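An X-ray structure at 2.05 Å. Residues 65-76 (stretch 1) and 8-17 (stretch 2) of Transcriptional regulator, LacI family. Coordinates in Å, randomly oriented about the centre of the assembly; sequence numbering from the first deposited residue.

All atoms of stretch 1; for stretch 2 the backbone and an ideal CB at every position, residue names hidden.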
# COMPACT_ATOMS: atom_id res chain seq x y z
N GLY A 65 3.64 -9.32 -25.34
CA GLY A 65 2.73 -9.47 -26.46
C GLY A 65 2.14 -8.15 -26.93
O GLY A 65 1.79 -8.01 -28.10
N ARG A 66 2.03 -7.18 -26.03
CA ARG A 66 1.48 -5.87 -26.38
C ARG A 66 2.52 -4.99 -27.07
O ARG A 66 2.22 -3.87 -27.49
CB ARG A 66 0.96 -5.15 -25.13
CG ARG A 66 0.18 -3.87 -25.44
CD ARG A 66 -1.01 -4.17 -26.35
NE ARG A 66 -1.66 -2.98 -26.90
CZ ARG A 66 -1.14 -2.22 -27.87
NH1 ARG A 66 0.03 -2.52 -28.39
NH2 ARG A 66 -1.82 -1.19 -28.34
N ASP A 67 3.74 -5.50 -27.19
CA ASP A 67 4.85 -4.78 -27.80
C ASP A 67 5.27 -3.53 -27.05
O ASP A 67 5.45 -2.46 -27.65
CB ASP A 67 4.54 -4.42 -29.25
CG ASP A 67 4.71 -5.60 -30.18
OD1 ASP A 67 5.79 -6.24 -30.13
OD2 ASP A 67 3.77 -5.89 -30.95
N CYS A 68 5.41 -3.66 -25.73
CA CYS A 68 5.86 -2.53 -24.93
C CYS A 68 7.28 -2.28 -25.44
O CYS A 68 7.97 -3.23 -25.82
CB CYS A 68 5.88 -2.92 -23.45
SG CYS A 68 4.25 -3.21 -22.73
N ASP A 69 7.73 -1.03 -25.46
CA ASP A 69 9.08 -0.74 -25.94
C ASP A 69 10.13 -1.38 -25.04
O ASP A 69 11.20 -1.79 -25.49
CB ASP A 69 9.31 0.77 -26.01
CG ASP A 69 8.35 1.45 -26.97
OD1 ASP A 69 8.16 0.92 -28.09
OD2 ASP A 69 7.81 2.52 -26.62
N GLY A 70 9.81 -1.46 -23.75
CA GLY A 70 10.71 -2.06 -22.79
C GLY A 70 9.88 -2.65 -21.67
O GLY A 70 8.72 -2.27 -21.49
N VAL A 71 10.45 -3.57 -20.90
CA VAL A 71 9.71 -4.18 -19.81
C VAL A 71 10.51 -4.20 -18.52
O VAL A 71 11.67 -4.65 -18.50
CB VAL A 71 9.28 -5.62 -20.16
CG1 VAL A 71 8.47 -6.20 -19.01
CG2 VAL A 71 8.49 -5.63 -21.45
N VAL A 72 9.90 -3.69 -17.45
CA VAL A 72 10.53 -3.67 -16.13
C VAL A 72 9.94 -4.84 -15.36
O VAL A 72 8.72 -4.99 -15.27
CB VAL A 72 10.24 -2.36 -15.37
CG1 VAL A 72 10.90 -2.40 -14.01
CG2 VAL A 72 10.74 -1.16 -16.17
N VAL A 73 10.80 -5.66 -14.78
CA VAL A 73 10.30 -6.83 -14.07
C VAL A 73 10.89 -7.07 -12.69
O VAL A 73 12.10 -7.02 -12.51
CB VAL A 73 10.53 -8.11 -14.92
CG1 VAL A 73 10.09 -9.33 -14.16
CG2 VAL A 73 9.79 -7.99 -16.23
N ILE A 74 10.01 -7.31 -11.73
CA ILE A 74 10.43 -7.64 -10.37
C ILE A 74 9.56 -8.79 -9.89
O ILE A 74 8.34 -8.70 -9.91
CB ILE A 74 10.32 -6.46 -9.38
CG1 ILE A 74 10.75 -6.93 -7.98
CG2 ILE A 74 8.91 -5.92 -9.33
CD1 ILE A 74 10.85 -5.81 -6.95
N SER A 75 10.20 -9.87 -9.48
CA SER A 75 9.50 -11.04 -9.00
C SER A 75 10.49 -11.99 -8.37
O SER A 75 11.57 -12.22 -8.91
CB SER A 75 8.78 -11.75 -10.15
OG SER A 75 8.35 -13.05 -9.77
N HIS A 76 10.14 -12.53 -7.21
CA HIS A 76 11.01 -13.47 -6.54
C HIS A 76 10.46 -14.88 -6.72
O HIS A 76 10.98 -15.84 -6.14
CB HIS A 76 11.13 -13.13 -5.05
CG HIS A 76 9.83 -13.23 -4.31
ND1 HIS A 76 9.15 -14.42 -4.16
CD2 HIS A 76 9.09 -12.29 -3.68
CE1 HIS A 76 8.05 -14.21 -3.46
NE2 HIS A 76 7.99 -12.92 -3.16
N UNK A 8 5.91 2.42 -29.59
CA UNK A 8 4.56 2.49 -28.95
C UNK A 8 4.51 3.59 -27.89
O UNK A 8 3.45 4.11 -27.58
CB UNK A 8 4.20 1.15 -28.31
N UNK A 9 5.67 3.93 -27.33
CA UNK A 9 5.73 4.96 -26.31
C UNK A 9 5.27 4.47 -24.94
O UNK A 9 4.89 5.27 -24.08
CB UNK A 9 4.88 6.16 -26.74
N UNK A 10 5.31 3.15 -24.74
CA UNK A 10 4.91 2.55 -23.47
C UNK A 10 5.92 1.52 -22.99
O UNK A 10 6.44 0.73 -23.78
CB UNK A 10 3.53 1.90 -23.60
N UNK A 11 6.19 1.54 -21.70
CA UNK A 11 7.09 0.58 -21.11
C UNK A 11 6.21 -0.27 -20.21
O UNK A 11 5.31 0.25 -19.55
CB UNK A 11 8.24 1.24 -20.35
N UNK A 12 6.41 -1.58 -20.22
CA UNK A 12 5.59 -2.44 -19.39
C UNK A 12 6.23 -2.66 -18.03
O UNK A 12 7.45 -2.62 -17.93
CB UNK A 12 5.35 -3.78 -20.09
N UNK A 13 5.42 -2.88 -17.00
CA UNK A 13 5.93 -3.10 -15.66
C UNK A 13 5.21 -4.22 -14.93
O UNK A 13 3.99 -4.19 -14.79
CB UNK A 13 5.83 -1.81 -14.85
N UNK A 14 5.95 -5.22 -14.47
CA UNK A 14 5.33 -6.30 -13.72
C UNK A 14 5.74 -6.24 -12.26
O UNK A 14 6.92 -6.10 -11.93
CB UNK A 14 5.70 -7.66 -14.32
N UNK A 15 4.74 -6.32 -11.38
CA UNK A 15 4.97 -6.34 -9.95
C UNK A 15 4.07 -7.48 -9.46
O UNK A 15 2.95 -7.66 -9.95
CB UNK A 15 4.66 -5.00 -9.28
N UNK A 16 4.56 -8.27 -8.50
CA UNK A 16 3.77 -9.39 -7.98
C UNK A 16 2.48 -9.00 -7.27
O UNK A 16 1.63 -9.86 -7.03
CB UNK A 16 4.63 -10.20 -7.01
N UNK A 17 2.33 -7.72 -6.93
CA UNK A 17 1.14 -7.23 -6.24
C UNK A 17 1.18 -5.71 -6.13
O UNK A 17 2.26 -5.12 -6.14
CB UNK A 17 1.02 -7.86 -4.85

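At position 8 the CA-to-CB bond points toward stretch 1, and the ideal CB lies 3.9 Å from D67 O and 4.0 Å from D69 OD1. The backbone already engages the carboxylate, since N of position 8 donates to D69 OD1 at 3.1 Å. A second acid would be poorly placed beside D69; aliphatic or polar uncharged side chains all fit. The residue is L8, whose CD2 reaches D67 O at 3.4 Å and R66 NH1 at 3.8 Å.

Position 9 has phi/psi of 78/21, and positive phi by itself favours glycine; asparagine is a common alternative. CA-to-CB points away, so stretch 1 sets little limit. G9 is found, and its N donates to D69 OD2 at 2.7 Å.

Position 10 has extended angles (-133/138) and a sideways CB, 5.2 Å from C68 CA. Extended angles suit beta-branched residues, though many others would serve. The contact is mostly backbone: D69 N donates to O of position 10 at 2.8 Å, and N of position 10 gives D69 OD2 a weak bond at 3.2 Å. I10 occupies the site, the end of its side chain leading away.

The two strands run parallel, 20° apart in direction. The CB of position 11 is 3.7 Å from G70 O and 5.4 Å from V72 CG2, on the face that carries V72. G70 offers no side chain here, and a medium apolar residue such as valine, isoleucine or leucine could pack against V72. I11 places CG2 3.9 Å from V72 CG2.

Position 12 is the most restrictive. Its ideal CB would fall 2.9 Å from C68 SG, a clash, so glycine is strongly indicated although phi/psi (-92/151) would admit most residues other than proline. G12 leaves the room taken by C68 SG. The backbones pair here: its CA is 4.5 Å from V71 CA, its N donates to G70 O at 2.7 Å, and its O accepts from V72 N at 2.7 Å, with an angle of 173°.

Position 13 returns to the V72 face, its CB 4.3 Å from V72 O. An apolar side chain long enough to lean across would suit; leucine, isoleucine and methionine are candidates. L13 brings CD1 to 3.6 Å from V72 CG1.

At position 14 the CB shares a face with V73, 4.5 Å from V73 CG2, while N donates to V72 O at 2.9 Å. Apolar residues, aliphatic or aromatic, are plausible. F14 extends with chi1 at 173°, bringing CE2 to 3.7 Å from S75 CB, which lies at the ring edge. Its O accepts a weak bond from I74 N at 3.3 Å.

Position 15 points CB away, 4.3 Å from I74 CG2, and its extended angles favour a beta-branched residue without demanding one. V15 sets CG1 4.0 Å from I74 CG2.

Position 16 points toward stretch 1, and no hydrogen bond to it uses its N. Its phi of -64° permits proline, among others. P16 packs CD 3.3 Å from I74 O and 4.1 Å from I74 CG2.

Position 17 is out of reach of stretch 1, which sets no limit on it; it is T17.

Stretch 2 (8-17) LGIIGLFVPT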
# COMPACT_ATOMS: atom_id res chain seq x y z
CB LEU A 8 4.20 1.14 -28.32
CG LEU A 8 2.90 0.99 -27.53
CD1 LEU A 8 1.69 1.26 -28.43
CD2 LEU A 8 2.83 -0.44 -26.99
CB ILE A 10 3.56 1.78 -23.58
CG1 ILE A 10 2.54 2.56 -24.40
CG2 ILE A 10 3.01 1.52 -22.19
CD1 ILE A 10 2.31 3.95 -23.94
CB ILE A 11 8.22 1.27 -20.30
CG1 ILE A 11 9.30 1.76 -21.27
CG2 ILE A 11 8.82 0.30 -19.28
CD1 ILE A 11 10.52 2.36 -20.60
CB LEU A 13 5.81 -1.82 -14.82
CG LEU A 13 6.00 -1.99 -13.31
CD1 LEU A 13 7.40 -2.49 -13.00
CD2 LEU A 13 5.76 -0.65 -12.62
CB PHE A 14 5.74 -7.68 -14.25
CG PHE A 14 5.25 -8.80 -13.38
CD1 PHE A 14 3.94 -9.27 -13.51
CD2 PHE A 14 6.07 -9.35 -12.39
CE1 PHE A 14 3.45 -10.28 -12.66
CE2 PHE A 14 5.59 -10.36 -11.53
CZ PHE A 14 4.28 -10.82 -11.67
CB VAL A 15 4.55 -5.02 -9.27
CG1 VAL A 15 5.47 -3.89 -9.71
CG2 VAL A 15 3.11 -4.69 -9.61
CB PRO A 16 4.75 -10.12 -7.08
CG PRO A 16 5.65 -9.01 -6.60
CD PRO A 16 5.88 -8.21 -7.84
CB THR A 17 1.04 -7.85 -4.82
OG1 THR A 17 -0.20 -7.47 -4.20
CG2 THR A 17 2.20 -7.39 -3.95
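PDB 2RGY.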